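Local structure of cleavage stimulation factor 77 (Encephalitozoon cuniculi, 2UY1) at residues E213-E221 and I435-L443; R336-L347 and E359-D369. The protein probably binds mRNA as a nuclear helical-repeat protein of the Suppressor of forked family. All blocks are in the same frame, centred on the assembly; numbering follows the deposited sequence.

Contact 1 of 2, residues E213-E221 and I435-L443; sequences EEVYFFYSE and ILGRYHCFL
Phe-217 of helix 213-225 drives its ring against the backbone of helix 434-446, with CE2 3.4 Å from Tyr-439 N. The site is a steep helix-on-helix crossing in an all-helical protein of the TPR clan, whose family carries half-a-TPR (HAT) repeats. Here the axes of the two short segments approach to 9.9 Å, with an angle of 105° between their directions. With CG anti to the backbone N (chi1 167°), the Phe-217 ring reaches across to Phe-442 and turns an edge to that ring's face, in a T-shaped pair with CE1 3.5 Å from Phe-442 CD2. Tyr-439 in turn points its edge at the face of Phe-217, so the three rings form an aromatic cluster. Phe-247 and Tyr-251 of helix 247-255 extend this cluster with their own rings.

Next to the cluster, Phe-218 is sandwiched. Ile-435 CG2 lies over one face and the carbonyl oxygen of Glu-214, from its own helix, over the opposite one, while Phe-218 CD1 touches Ile-435 CG1 at 3.4 Å. Glu-214 belongs to a more open flank: its CG sits above the centre of the Tyr-439 ring, 3.8 Å from the centroid, as a CH-pi contact, and the chain bends at chi2 on its way to the carboxylate.

The looser side is polar. Glu-221 CB rests on Ile-435 CD1, but its OE2 bonds to Tyr-251 OH and its OE1 pairs with a basic side chain of another protein chain. Arg-438 likewise leads its guanidinium away, to an acidic side chain of that chain. Between the two residues a water donates to Glu-221 OE1 at 2.7 Å. The same water accepts a weak bond from Arg-438 NH1, 3.4 Å from the water oxygen.

Contact 2 of 2, residues R336-L347 and E359-D369; sequences RATPYNIFSSGL and EFFLFLLRIGD
Phe-360 fits as a knob among Tyr-340, Phe-343, Ser-344 and Leu-347. Its CG is anti to the backbone N (chi1 -169°), and the ring lies against Phe-343, whose CB stands over its centre, 3.3 Å from the Phe-360 ring centroid. The two rings are almost parallel, with planes 8° apart, but are slid so far that they barely overlap; Phe-360 CA in return lies over the Phe-343 face. The far end of the Phe-360 ring, CZ, points edge-on into the face of Tyr-340, 3.7 Å from its CD1. Phe-343 CE1 also meets Phe-363 CD2 at 3.3 Å, obliquely, and Pro-339 CB touches Phe-363 CZ.

These contacts join neighbouring helices of a helical hairpin; their short segments run antiparallel, with 166° between axis directions, the arrangement on which TPR-like solenoids are built. Helices 319-333 and 370-379 pack onto the same cluster.

At the other end Arg-336, extended from CG to NE, runs along Ile-367 CD1 towards the Schellman turn at Gly-368, whose positive phi ends the helix. Arg-336 NH1 makes a long salt bridge to Asp-369 OD1, 3.6 Å away, while Asp-369 OD2 is held by Asn-372. A water accepts from Arg-336 NH2 at 2.6 Å and gives a weak bond to Gly-368 O; Ile-367 O accepts from an aromatic side chain of another protein chain.

How the contacts relate
After the N-terminal helices the chain reaches residues 213-221, then builds a long run of helices before meeting 336-347 and, 12 residues after that segment ends, 359-369. Contact 2 therefore closes a short loop between successive helices, its centre about 31 Å from the centre of the chain. The chain continues through helices 370-379, 384-397 and 400-415 and then returns, so that 435-443 closes the much longer loop of contact 1. Contact 2 is nested wholly inside that loop. The two do not touch: their centres lie about 34 Å apart and their nearest atoms about 17 Å. Contact 2 joins neighbours, whereas contact 1 ties the last modelled helix, 434-446, back to helix 213-225.

Contact 1 of 2, residues E213-E221 and I435-L443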
loop_
_atom_site.group_PDB
_atom_site.type_symbol
_atom_site.label_atom_id
_atom_site.label_comp_id
_atom_site.label_asym_id
_atom_site.label_seq_id
_atom_site.Cartn_x
_atom_site.Cartn_y
_atom_site.Cartn_z
ATOM N N GLU B 213 22.650 -3.244 -21.827
ATOM C CA GLU B 213 23.346 -4.292 -21.065
ATOM C C GLU B 213 22.603 -5.638 -21.013
ATOM O O GLU B 213 23.219 -6.693 -20.842
ATOM C CB GLU B 213 23.827 -3.756 -19.708
ATOM C CG GLU B 213 22.906 -3.793 -18.530
ATOM C CD GLU B 213 23.456 -2.873 -17.403
ATOM O OE1 GLU B 213 24.679 -2.914 -17.039
ATOM O OE2 GLU B 213 22.662 -2.086 -16.874
ATOM N N GLU B 214 21.299 -5.590 -21.269
ATOM C CA GLU B 214 20.439 -6.799 -21.247
ATOM C C GLU B 214 20.865 -7.802 -22.284
ATOM O O GLU B 214 20.870 -8.968 -22.037
ATOM C CB GLU B 214 18.980 -6.447 -21.531
ATOM C CG GLU B 214 18.361 -5.645 -20.465
ATOM C CD GLU B 214 18.197 -4.166 -20.806
ATOM O OE1 GLU B 214 19.179 -3.496 -21.225
ATOM O OE2 GLU B 214 17.057 -3.673 -20.579
ATOM N N VAL B 215 21.228 -7.317 -23.467
ATOM C CA VAL B 215 21.609 -8.197 -24.568
ATOM C C VAL B 215 22.792 -9.082 -24.186
ATOM O O VAL B 215 22.832 -10.265 -24.526
ATOM C CB VAL B 215 21.967 -7.395 -25.832
ATOM C CG1 VAL B 215 20.723 -6.747 -26.420
ATOM C CG2 VAL B 215 23.024 -6.347 -25.515
ATOM N N TYR B 216 23.752 -8.498 -23.478
ATOM C CA TYR B 216 24.980 -9.200 -23.091
ATOM C C TYR B 216 24.640 -10.234 -22.047
ATOM O O TYR B 216 25.189 -11.331 -22.075
ATOM C CB TYR B 216 26.039 -8.204 -22.574
ATOM C CG TYR B 216 26.415 -7.192 -23.620
ATOM C CD1 TYR B 216 27.477 -7.432 -24.508
ATOM C CD2 TYR B 216 25.656 -6.016 -23.792
ATOM C CE1 TYR B 216 27.800 -6.502 -25.544
ATOM C CE2 TYR B 216 25.969 -5.101 -24.804
ATOM C CZ TYR B 216 27.031 -5.354 -25.661
ATOM O OH TYR B 216 27.364 -4.432 -26.635
ATOM N N PHE B 217 23.754 -9.892 -21.115
ATOM C CA PHE B 217 23.280 -10.887 -20.126
ATOM C C PHE B 217 22.517 -12.047 -20.824
ATOM O O PHE B 217 22.668 -13.188 -20.412
ATOM C CB PHE B 217 22.422 -10.226 -19.025
ATOM C CG PHE B 217 21.630 -11.233 -18.147
ATOM C CD1 PHE B 217 22.157 -11.687 -16.952
ATOM C CD2 PHE B 217 20.358 -11.730 -18.568
ATOM C CE1 PHE B 217 21.420 -12.593 -16.128
ATOM C CE2 PHE B 217 19.629 -12.665 -17.808
ATOM C CZ PHE B 217 20.171 -13.127 -16.585
ATOM N N PHE B 218 21.678 -11.746 -21.838
ATOM C CA PHE B 218 20.925 -12.802 -22.561
ATOM C C PHE B 218 21.863 -13.869 -23.158
ATOM O O PHE B 218 21.692 -15.076 -22.941
ATOM C CB PHE B 218 20.123 -12.270 -23.756
ATOM C CG PHE B 218 19.012 -11.299 -23.431
ATOM C CD1 PHE B 218 18.419 -11.205 -22.159
ATOM C CD2 PHE B 218 18.495 -10.526 -24.459
ATOM C CE1 PHE B 218 17.366 -10.292 -21.903
ATOM C CE2 PHE B 218 17.452 -9.639 -24.215
ATOM C CZ PHE B 218 16.902 -9.512 -22.932
ATOM N N TYR B 219 22.855 -13.405 -23.914
ATOM C CA TYR B 219 23.882 -14.274 -24.529
ATOM C C TYR B 219 24.752 -14.963 -23.507
ATOM O O TYR B 219 25.033 -16.168 -23.625
ATOM C CB TYR B 219 24.753 -13.468 -25.511
ATOM C CG TYR B 219 25.519 -14.303 -26.540
ATOM C CD1 TYR B 219 25.083 -15.572 -26.897
ATOM C CD2 TYR B 219 26.604 -13.774 -27.230
ATOM C CE1 TYR B 219 25.725 -16.315 -27.873
ATOM C CE2 TYR B 219 27.301 -14.524 -28.181
ATOM C CZ TYR B 219 26.863 -15.768 -28.508
ATOM O OH TYR B 219 27.549 -16.510 -29.454
ATOM N N SER B 220 25.218 -14.225 -22.508
ATOM C CA SER B 220 26.016 -14.838 -21.448
ATOM C C SER B 220 25.276 -16.059 -20.861
ATOM O O SER B 220 25.861 -17.145 -20.686
ATOM C CB SER B 220 26.295 -13.789 -20.354
ATOM O OG SER B 220 26.905 -14.393 -19.203
ATOM N N GLU B 221 23.982 -15.855 -20.566
ATOM C CA GLU B 221 23.140 -16.892 -19.952
ATOM C C GLU B 221 22.958 -18.050 -20.905
ATOM O O GLU B 221 23.136 -19.174 -20.510
ATOM C CB GLU B 221 21.791 -16.365 -19.505
ATOM C CG GLU B 221 21.811 -15.573 -18.173
ATOM C CD GLU B 221 22.292 -16.358 -16.957
ATOM O OE1 GLU B 221 21.552 -17.239 -16.449
ATOM O OE2 GLU B 221 23.395 -16.057 -16.456
ATOM N N ILE B 435 13.769 -14.973 -21.125
ATOM C CA ILE B 435 15.113 -14.520 -20.778
ATOM C C ILE B 435 15.144 -13.093 -20.181
ATOM O O ILE B 435 16.061 -12.734 -19.401
ATOM C CB ILE B 435 16.134 -14.720 -21.956
ATOM C CG1 ILE B 435 17.564 -14.458 -21.455
ATOM C CG2 ILE B 435 15.732 -13.871 -23.185
ATOM C CD1 ILE B 435 18.210 -15.653 -20.754
ATOM N N LEU B 436 14.147 -12.280 -20.512
ATOM C CA LEU B 436 13.998 -10.978 -19.835
ATOM C C LEU B 436 13.501 -11.135 -18.381
ATOM O O LEU B 436 13.916 -10.430 -17.506
ATOM C CB LEU B 436 13.042 -10.097 -20.637
ATOM C CG LEU B 436 12.835 -8.606 -20.320
ATOM C CD1 LEU B 436 14.120 -7.806 -20.203
ATOM C CD2 LEU B 436 11.934 -7.990 -21.382
ATOM N N GLY B 437 12.579 -12.060 -18.170
ATOM C CA GLY B 437 12.250 -12.600 -16.850
ATOM C C GLY B 437 13.464 -12.933 -16.023
ATOM O O GLY B 437 13.578 -12.492 -14.864
ATOM N N ARG B 438 14.390 -13.691 -16.617
ATOM C CA ARG B 438 15.644 -14.074 -15.966
ATOM C C ARG B 438 16.486 -12.859 -15.550
ATOM O O ARG B 438 17.021 -12.802 -14.445
ATOM C CB ARG B 438 16.447 -15.034 -16.865
ATOM C CG ARG B 438 15.875 -16.434 -16.840
ATOM C CD ARG B 438 16.439 -17.330 -17.917
ATOM N NE ARG B 438 15.678 -18.587 -18.031
ATOM C CZ ARG B 438 15.939 -19.728 -17.367
ATOM N NH1 ARG B 438 16.951 -19.807 -16.486
ATOM N NH2 ARG B 438 15.196 -20.811 -17.598
ATOM N N TYR B 439 16.620 -11.913 -16.470
ATOM C CA TYR B 439 17.312 -10.671 -16.228
ATOM C C TYR B 439 16.709 -9.961 -15.044
ATOM O O TYR B 439 17.457 -9.522 -14.197
ATOM C CB TYR B 439 17.219 -9.750 -17.475
ATOM C CG TYR B 439 17.632 -8.309 -17.209
ATOM C CD1 TYR B 439 18.989 -7.940 -17.136
ATOM C CD2 TYR B 439 16.669 -7.321 -17.020
ATOM C CE1 TYR B 439 19.354 -6.642 -16.906
ATOM C CE2 TYR B 439 17.022 -6.033 -16.779
ATOM C CZ TYR B 439 18.371 -5.694 -16.701
ATOM O OH TYR B 439 18.707 -4.376 -16.481
ATOM N N HIS B 440 15.372 -9.803 -15.019
ATOM C CA HIS B 440 14.733 -9.120 -13.888
ATOM C C HIS B 440 14.908 -9.823 -12.587
ATOM O O HIS B 440 15.081 -9.182 -11.579
ATOM C CB HIS B 440 13.275 -8.708 -14.150
ATOM C CG HIS B 440 13.165 -7.601 -15.138
ATOM N ND1 HIS B 440 13.041 -7.620 -16.486
ATOM C CD2 HIS B 440 13.310 -6.278 -14.781
ATOM C CE1 HIS B 440 13.029 -6.318 -16.909
ATOM N NE2 HIS B 440 13.217 -5.525 -15.863
ATOM N N CYS B 441 14.961 -11.142 -12.618
ATOM C CA CYS B 441 15.362 -11.940 -11.460
ATOM C C CYS B 441 16.718 -11.556 -10.909
ATOM O O CYS B 441 16.870 -11.440 -9.718
ATOM C CB CYS B 441 15.291 -13.446 -11.744
ATOM S SG CYS B 441 13.597 -14.146 -11.807
ATOM N N PHE B 442 17.717 -11.351 -11.778
ATOM C CA PHE B 442 19.022 -10.969 -11.320
ATOM C C PHE B 442 18.945 -9.529 -10.851
ATOM O O PHE B 442 19.392 -9.246 -9.752
ATOM C CB PHE B 442 20.071 -11.145 -12.440
ATOM C CG PHE B 442 20.641 -12.527 -12.535
ATOM C CD1 PHE B 442 21.891 -12.800 -12.046
ATOM C CD2 PHE B 442 19.927 -13.557 -13.161
ATOM C CE1 PHE B 442 22.437 -14.080 -12.116
ATOM C CE2 PHE B 442 20.446 -14.826 -13.226
ATOM C CZ PHE B 442 21.728 -15.082 -12.700
ATOM N N LEU B 443 18.384 -8.613 -11.677
ATOM C CA LEU B 443 18.253 -7.241 -11.257
ATOM C C LEU B 443 17.593 -7.053 -9.895
ATOM O O LEU B 443 18.045 -6.234 -9.112
ATOM C CB LEU B 443 17.442 -6.415 -12.271
ATOM C CG LEU B 443 17.224 -4.933 -11.989
ATOM C CD1 LEU B 443 18.596 -4.197 -11.916
ATOM C CD2 LEU B 443 16.379 -4.335 -13.165
HETATM O O HOH W 1 19.127 -17.550 -15.289
#

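Contact 2 of 2, residues R336-L347 and E359-D369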
loop_
_atom_site.group_PDB
_atom_site.type_symbol
_atom_site.label_atom_id
_atom_site.label_comp_id
_atom_site.label_asym_id
_atom_site.label_seq_id
_atom_site.Cartn_x
_atom_site.Cartn_y
_atom_site.Cartn_z
ATOM N N ARG B 336 19.212 -13.340 17.481
ATOM C CA ARG B 336 18.470 -12.104 17.651
ATOM C C ARG B 336 19.417 -11.003 18.121
ATOM O O ARG B 336 19.267 -9.859 17.743
ATOM C CB ARG B 336 17.363 -12.284 18.690
ATOM C CG ARG B 336 16.271 -13.225 18.221
ATOM C CD ARG B 336 15.079 -13.148 19.142
ATOM N NE ARG B 336 13.980 -13.878 18.530
ATOM C CZ ARG B 336 12.819 -14.068 19.126
ATOM N NH1 ARG B 336 12.604 -13.543 20.323
ATOM N NH2 ARG B 336 11.874 -14.727 18.496
ATOM N N ALA B 337 20.392 -11.356 18.960
ATOM C CA ALA B 337 21.337 -10.352 19.509
ATOM C C ALA B 337 22.127 -9.576 18.472
ATOM O O ALA B 337 22.228 -8.339 18.523
ATOM C CB ALA B 337 22.288 -11.012 20.526
ATOM N N THR B 338 22.720 -10.298 17.546
ATOM C CA THR B 338 23.644 -9.709 16.607
ATOM C C THR B 338 22.971 -8.713 15.689
ATOM O O THR B 338 23.506 -7.637 15.572
ATOM C CB THR B 338 24.403 -10.805 15.796
ATOM O OG1 THR B 338 25.309 -11.466 16.695
ATOM C CG2 THR B 338 25.188 -10.200 14.533
ATOM N N PRO B 339 21.814 -9.089 15.024
ATOM C CA PRO B 339 21.098 -8.045 14.223
ATOM C C PRO B 339 20.663 -6.833 15.038
ATOM O O PRO B 339 20.700 -5.719 14.515
ATOM C CB PRO B 339 19.898 -8.777 13.587
ATOM C CG PRO B 339 19.805 -10.115 14.227
ATOM C CD PRO B 339 21.153 -10.406 14.934
ATOM N N TYR B 340 20.284 -7.043 16.296
ATOM C CA TYR B 340 19.914 -5.923 17.154
ATOM C C TYR B 340 21.083 -4.943 17.252
ATOM O O TYR B 340 20.921 -3.713 17.177
ATOM C CB TYR B 340 19.566 -6.421 18.560
ATOM C CG TYR B 340 19.167 -5.298 19.484
ATOM C CD1 TYR B 340 17.825 -5.001 19.674
ATOM C CD2 TYR B 340 20.131 -4.509 20.168
ATOM C CE1 TYR B 340 17.437 -4.007 20.508
ATOM C CE2 TYR B 340 19.732 -3.442 21.021
ATOM C CZ TYR B 340 18.366 -3.222 21.194
ATOM O OH TYR B 340 17.879 -2.221 22.023
ATOM N N ASN B 341 22.268 -5.499 17.438
ATOM C CA ASN B 341 23.472 -4.713 17.569
ATOM C C ASN B 341 23.892 -4.059 16.282
ATOM O O ASN B 341 24.292 -2.933 16.317
ATOM C CB ASN B 341 24.577 -5.493 18.305
ATOM C CG ASN B 341 24.162 -5.790 19.750
ATOM O OD1 ASN B 341 24.735 -5.274 20.681
ATOM N ND2 ASN B 341 23.098 -6.555 19.922
ATOM N N ILE B 342 23.714 -4.731 15.148
ATOM C CA ILE B 342 24.029 -4.101 13.851
ATOM C C ILE B 342 23.074 -2.952 13.522
ATOM O O ILE B 342 23.500 -1.880 13.084
ATOM C CB ILE B 342 24.070 -5.173 12.723
ATOM C CG1 ILE B 342 25.084 -6.253 13.080
ATOM C CG2 ILE B 342 24.302 -4.532 11.392
ATOM C CD1 ILE B 342 25.160 -7.423 12.163
ATOM N N PHE B 343 21.774 -3.162 13.761
ATOM C CA PHE B 343 20.763 -2.088 13.578
ATOM C C PHE B 343 21.058 -0.894 14.514
ATOM O O PHE B 343 20.946 0.260 14.095
ATOM C CB PHE B 343 19.369 -2.599 13.942
ATOM C CG PHE B 343 18.582 -3.241 12.815
ATOM C CD1 PHE B 343 18.196 -4.562 12.924
ATOM C CD2 PHE B 343 18.093 -2.489 11.741
ATOM C CE1 PHE B 343 17.455 -5.171 11.900
ATOM C CE2 PHE B 343 17.312 -3.093 10.716
ATOM C CZ PHE B 343 17.007 -4.447 10.798
ATOM N N SER B 344 21.389 -1.199 15.775
ATOM C CA SER B 344 21.710 -0.204 16.819
ATOM C C SER B 344 22.933 0.637 16.415
ATOM O O SER B 344 22.832 1.869 16.397
ATOM C CB SER B 344 21.952 -0.898 18.175
ATOM O OG SER B 344 20.767 -1.521 18.697
ATOM N N SER B 345 24.048 -0.007 16.064
ATOM C CA SER B 345 25.243 0.672 15.446
ATOM C C SER B 345 24.907 1.571 14.314
ATOM O O SER B 345 25.373 2.699 14.251
ATOM C CB SER B 345 26.172 -0.345 14.850
ATOM O OG SER B 345 26.618 -1.171 15.871
ATOM N N GLY B 346 24.117 1.058 13.377
ATOM C CA GLY B 346 23.721 1.830 12.238
ATOM C C GLY B 346 22.925 3.048 12.576
ATOM O O GLY B 346 23.020 4.020 11.888
ATOM N N LEU B 347 22.117 2.959 13.621
ATOM C CA LEU B 347 21.296 4.064 14.101
ATOM C C LEU B 347 22.132 5.133 14.802
ATOM O O LEU B 347 21.807 6.315 14.711
ATOM C CB LEU B 347 20.236 3.506 15.043
ATOM C CG LEU B 347 19.042 4.294 15.501
ATOM C CD1 LEU B 347 18.324 4.948 14.275
ATOM C CD2 LEU B 347 18.170 3.335 16.246
ATOM N N GLU B 359 12.644 0.031 9.721
ATOM C CA GLU B 359 13.031 -1.315 9.370
ATOM C C GLU B 359 13.526 -2.037 10.587
ATOM O O GLU B 359 13.331 -3.206 10.621
ATOM C CB GLU B 359 14.117 -1.358 8.278
ATOM C CG GLU B 359 13.687 -0.948 6.861
ATOM C CD GLU B 359 12.662 -1.885 6.209
ATOM O OE1 GLU B 359 12.759 -3.086 6.467
ATOM O OE2 GLU B 359 11.760 -1.426 5.445
ATOM N N PHE B 360 14.161 -1.336 11.548
ATOM C CA PHE B 360 14.600 -1.922 12.841
ATOM C C PHE B 360 13.375 -2.281 13.692
ATOM O O PHE B 360 13.336 -3.348 14.226
ATOM C CB PHE B 360 15.428 -0.904 13.646
ATOM C CG PHE B 360 16.173 -1.457 14.871
ATOM C CD1 PHE B 360 16.220 -2.798 15.167
ATOM C CD2 PHE B 360 16.895 -0.565 15.707
ATOM C CE1 PHE B 360 16.912 -3.281 16.266
ATOM C CE2 PHE B 360 17.569 -1.027 16.800
ATOM C CZ PHE B 360 17.567 -2.376 17.105
ATOM N N PHE B 361 12.435 -1.361 13.866
ATOM C CA PHE B 361 11.278 -1.662 14.671
ATOM C C PHE B 361 10.480 -2.805 14.108
ATOM O O PHE B 361 10.082 -3.688 14.848
ATOM C CB PHE B 361 10.411 -0.432 14.935
ATOM C CG PHE B 361 9.081 -0.779 15.583
ATOM C CD1 PHE B 361 9.046 -1.260 16.923
ATOM C CD2 PHE B 361 7.897 -0.698 14.847
ATOM C CE1 PHE B 361 7.822 -1.668 17.548
ATOM C CE2 PHE B 361 6.650 -1.080 15.469
ATOM C CZ PHE B 361 6.661 -1.551 16.850
ATOM N N LEU B 362 10.260 -2.817 12.811
ATOM C CA LEU B 362 9.320 -3.787 12.206
ATOM C C LEU B 362 9.956 -5.159 12.112
ATOM O O LEU B 362 9.288 -6.197 12.163
ATOM C CB LEU B 362 8.849 -3.350 10.824
ATOM C CG LEU B 362 7.946 -2.099 10.740
ATOM C CD1 LEU B 362 7.731 -1.759 9.291
ATOM C CD2 LEU B 362 6.553 -2.213 11.481
ATOM N N PHE B 363 11.282 -5.145 11.962
ATOM C CA PHE B 363 12.075 -6.361 12.055
ATOM C C PHE B 363 11.925 -6.916 13.469
ATOM O O PHE B 363 11.743 -8.090 13.666
ATOM C CB PHE B 363 13.569 -6.064 11.834
ATOM C CG PHE B 363 14.466 -7.222 12.208
ATOM C CD1 PHE B 363 14.579 -8.346 11.364
ATOM C CD2 PHE B 363 15.220 -7.190 13.364
ATOM C CE1 PHE B 363 15.418 -9.434 11.721
ATOM C CE2 PHE B 363 16.041 -8.282 13.743
ATOM C CZ PHE B 363 16.132 -9.409 12.923
ATOM N N LEU B 364 12.096 -6.109 14.499
ATOM C CA LEU B 364 11.986 -6.750 15.845
ATOM C C LEU B 364 10.541 -7.295 16.101
ATOM O O LEU B 364 10.312 -8.322 16.738
ATOM C CB LEU B 364 12.371 -5.729 16.929
ATOM C CG LEU B 364 13.855 -5.317 16.967
ATOM C CD1 LEU B 364 14.052 -4.217 18.012
ATOM C CD2 LEU B 364 14.765 -6.529 17.304
ATOM N N LEU B 365 9.546 -6.563 15.676
ATOM C CA LEU B 365 8.181 -7.005 15.952
ATOM C C LEU B 365 7.873 -8.284 15.113
ATOM O O LEU B 365 7.278 -9.259 15.627
ATOM C CB LEU B 365 7.225 -5.843 15.638
ATOM C CG LEU B 365 5.795 -5.869 16.147
ATOM C CD1 LEU B 365 5.821 -5.593 17.600
ATOM C CD2 LEU B 365 5.009 -4.822 15.294
ATOM N N ARG B 366 8.355 -8.333 13.873
ATOM C CA ARG B 366 8.012 -9.478 13.001
ATOM C C ARG B 366 8.641 -10.800 13.359
ATOM O O ARG B 366 8.030 -11.847 13.185
ATOM C CB ARG B 366 8.240 -9.217 11.525
ATOM C CG ARG B 366 9.617 -9.477 11.016
ATOM C CD ARG B 366 9.647 -9.491 9.442
ATOM N NE ARG B 366 9.169 -8.207 8.889
ATOM C CZ ARG B 366 9.962 -7.184 8.538
ATOM N NH1 ARG B 366 11.301 -7.311 8.660
ATOM N NH2 ARG B 366 9.409 -6.041 8.044
ATOM N N ILE B 367 9.866 -10.769 13.841
ATOM C CA ILE B 367 10.511 -12.017 14.315
ATOM C C ILE B 367 10.076 -12.453 15.719
ATOM O O ILE B 367 10.413 -13.588 16.176
ATOM C CB ILE B 367 12.008 -11.893 14.299
ATOM C CG1 ILE B 367 12.454 -10.808 15.301
ATOM C CG2 ILE B 367 12.482 -11.628 12.832
ATOM C CD1 ILE B 367 13.830 -11.079 15.965
ATOM N N GLY B 368 9.391 -11.572 16.420
ATOM C CA GLY B 368 8.753 -11.964 17.657
ATOM C C GLY B 368 9.541 -11.542 18.888
ATOM O O GLY B 368 9.287 -12.026 19.994
ATOM N N ASP B 369 10.469 -10.612 18.704
ATOM C CA ASP B 369 11.313 -10.109 19.798
ATOM C C ASP B 369 10.604 -8.903 20.424
ATOM O O ASP B 369 11.033 -7.740 20.245
ATOM C CB ASP B 369 12.692 -9.750 19.252
ATOM C CG ASP B 369 13.704 -9.527 20.315
ATOM O OD1 ASP B 369 13.727 -10.281 21.304
ATOM O OD2 ASP B 369 14.546 -8.640 20.141
HETATM O O HOH W 2 9.606 -15.316 19.617
#